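Ice-binding protein (Flavobacteriaceae bacterium, PDB 5UYT) probably binds ice crystals through a face of its right-handed beta-helical domains and so acts as an antifreeze protein. Local coordinates at residues 222-227 with 263-268. Residues are numbered along the deposited sequence; the frame is centred on the assembly and turned at random.
Sequences VCYTIF and TIHSNP
Tyr224 and His265 make the contact between the two segments, and both are buried. The phenol oxygen of Tyr224 lies over the centre of one imidazole face, with Tyr224 OH 3.2 Å from His265 NE2. Behind it, Tyr224 CE1 comes within 3.7 Å of His265 CD2. The ring planes are inclined by 30° but slid apart, with centroids 5.2 Å apart, so they barely overlap. The two side chains cross at about a right angle. The His265 side chain leaves its backbone toward segment 222-227, and with CG anti to the carbonyl carbon (chi1 -57°) the imidazole lies under the phenol oxygen. On the opposite face Thr263 CG2 lies 3.8 Å from the imidazole plane, toward the ring's rim.

The polar ends are held by further residues. Tyr224 OH hydrogen bonds to Ser271 OG, near the start of helix 270-288. His265 NE2 bonds to Asp244 OD2 and ND1 to Asp269 OD2, which together fix the rotation of the ring. Asp244 also takes the backbone N-H of Thr263 through OD1. Strand 244-247 lies between strands 224-228 and 264-265, pairing in parallel with both, so the aromatic pair bridges two coils that have a third between them, on the side facing helix 270-288. Close by, Cys223 forms a disulfide with Cys422.

With an alanine at position His265, Asp244 and Asp269 would probably lose the imidazole they both bond, and one side of the Tyr224 hydroxyl its cover. With a carboxylate at each ring nitrogen, the imidazole is likely to be drawn toward its protonated, cationic form.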
loop_
_atom_site.group_PDB
_atom_site.type_symbol
_atom_site.label_atom_id
_atom_site.label_comp_id
_atom_site.label_asym_id
_atom_site.label_seq_id
_atom_site.Cartn_x
_atom_site.Cartn_y
_atom_site.Cartn_z
ATOM N N VAL A 222 -8.848 -24.421 5.560
ATOM C CA VAL A 222 -8.589 -24.094 4.138
ATOM C C VAL A 222 -9.675 -24.674 3.198
ATOM O O VAL A 222 -9.918 -24.139 2.104
ATOM C CB VAL A 222 -7.183 -24.564 3.640
ATOM C CG1 VAL A 222 -7.157 -26.046 3.328
ATOM C CG2 VAL A 222 -6.747 -23.754 2.420
ATOM N N CYS A 223 -10.353 -25.732 3.650
ATOM C CA CYS A 223 -11.431 -26.345 2.867
ATOM C C CYS A 223 -12.787 -25.713 3.074
ATOM O O CYS A 223 -13.733 -26.111 2.396
ATOM C CB CYS A 223 -11.528 -27.858 3.157
ATOM S SG CYS A 223 -10.052 -28.734 2.575
ATOM N N TYR A 224 -12.887 -24.744 3.988
ATOM C CA TYR A 224 -14.165 -24.060 4.203
ATOM C C TYR A 224 -14.136 -22.674 3.584
ATOM O O TYR A 224 -13.082 -22.047 3.510
ATOM C CB TYR A 224 -14.447 -23.924 5.696
ATOM C CG TYR A 224 -15.014 -25.154 6.353
ATOM C CD1 TYR A 224 -16.383 -25.244 6.631
ATOM C CD2 TYR A 224 -14.188 -26.215 6.731
ATOM C CE1 TYR A 224 -16.898 -26.379 7.237
ATOM C CE2 TYR A 224 -14.694 -27.349 7.343
ATOM C CZ TYR A 224 -16.055 -27.409 7.604
ATOM O OH TYR A 224 -16.571 -28.499 8.228
ATOM N N THR A 225 -15.304 -22.189 3.198
ATOM C CA THR A 225 -15.440 -20.881 2.647
ATOM C C THR A 225 -16.245 -19.979 3.575
ATOM O O THR A 225 -15.988 -18.774 3.622
ATOM C CB THR A 225 -16.073 -20.986 1.252
ATOM O OG1 THR A 225 -15.242 -21.846 0.457
ATOM C CG2 THR A 225 -16.193 -19.612 0.572
ATOM N N ILE A 226 -17.271 -20.524 4.239
ATOM C CA ILE A 226 -18.077 -19.763 5.204
ATOM C C ILE A 226 -18.178 -20.663 6.432
ATOM O O ILE A 226 -18.703 -21.797 6.330
ATOM C CB ILE A 226 -19.507 -19.482 4.680
ATOM C CG1 ILE A 226 -19.460 -18.802 3.305
ATOM C CG2 ILE A 226 -20.308 -18.655 5.686
ATOM C CD1 ILE A 226 -18.988 -17.364 3.311
ATOM N N PHE A 227 -17.667 -20.196 7.558
ATOM C CA PHE A 227 -17.590 -21.061 8.739
ATOM C C PHE A 227 -17.661 -20.273 10.030
ATOM O O PHE A 227 -16.974 -19.250 10.171
ATOM C CB PHE A 227 -16.303 -21.911 8.704
ATOM C CG PHE A 227 -16.109 -22.752 9.943
ATOM C CD1 PHE A 227 -16.808 -23.942 10.100
ATOM C CD2 PHE A 227 -15.250 -22.347 10.972
ATOM C CE1 PHE A 227 -16.640 -24.730 11.256
ATOM C CE2 PHE A 227 -15.091 -23.128 12.131
ATOM C CZ PHE A 227 -15.790 -24.324 12.265
ATOM N N THR A 263 -19.191 -29.336 0.596
ATOM C CA THR A 263 -20.142 -29.991 1.503
ATOM C C THR A 263 -20.772 -29.001 2.442
ATOM O O THR A 263 -20.047 -28.228 3.091
ATOM C CB THR A 263 -19.425 -31.077 2.327
ATOM O OG1 THR A 263 -18.929 -32.068 1.415
ATOM C CG2 THR A 263 -20.401 -31.768 3.325
ATOM N N ILE A 264 -22.106 -29.057 2.545
ATOM C CA ILE A 264 -22.801 -28.273 3.596
ATOM C C ILE A 264 -22.859 -29.153 4.833
ATOM O O ILE A 264 -23.391 -30.289 4.762
ATOM C CB ILE A 264 -24.250 -27.931 3.184
ATOM C CG1 ILE A 264 -24.273 -27.037 1.932
ATOM C CG2 ILE A 264 -25.044 -27.310 4.348
ATOM C CD1 ILE A 264 -25.637 -27.082 1.208
ATOM N N HIS A 265 -22.313 -28.670 5.950
ATOM C CA HIS A 265 -22.393 -29.390 7.207
ATOM C C HIS A 265 -23.602 -28.818 7.923
ATOM O O HIS A 265 -23.501 -27.737 8.541
ATOM C CB HIS A 265 -21.089 -29.219 7.995
ATOM C CG HIS A 265 -19.883 -29.676 7.229
ATOM N ND1 HIS A 265 -19.264 -30.889 7.471
ATOM C CD2 HIS A 265 -19.213 -29.106 6.195
ATOM C CE1 HIS A 265 -18.244 -31.034 6.637
ATOM N NE2 HIS A 265 -18.198 -29.969 5.845
ATOM N N SER A 266 -24.748 -29.503 7.816
ATOM C CA SER A 266 -26.031 -28.935 8.341
ATOM C C SER A 266 -26.028 -28.792 9.862
ATOM O O SER A 266 -26.750 -27.977 10.432
ATOM C CB SER A 266 -27.225 -29.822 7.956
ATOM O OG SER A 266 -27.379 -29.747 6.548
ATOM N N ASN A 267 -25.251 -29.641 10.522
ATOM C CA ASN A 267 -25.014 -29.444 11.941
ATOM C C ASN A 267 -23.577 -29.815 12.254
ATOM O O ASN A 267 -22.853 -30.281 11.375
ATOM C CB ASN A 267 -25.967 -30.281 12.748
ATOM C CG ASN A 267 -26.325 -31.515 12.035
ATOM O OD1 ASN A 267 -25.502 -32.431 11.943
ATOM N ND2 ASN A 267 -27.514 -31.528 11.431
ATOM N N PRO A 268 -23.156 -29.591 13.496
ATOM C CA PRO A 268 -21.741 -29.790 13.819
ATOM C C PRO A 268 -21.352 -31.267 13.650
ATOM O O PRO A 268 -22.178 -32.179 13.885
ATOM C CB PRO A 268 -21.646 -29.361 15.292
ATOM C CG PRO A 268 -22.822 -28.418 15.484
ATOM C CD PRO A 268 -23.908 -28.929 14.579
#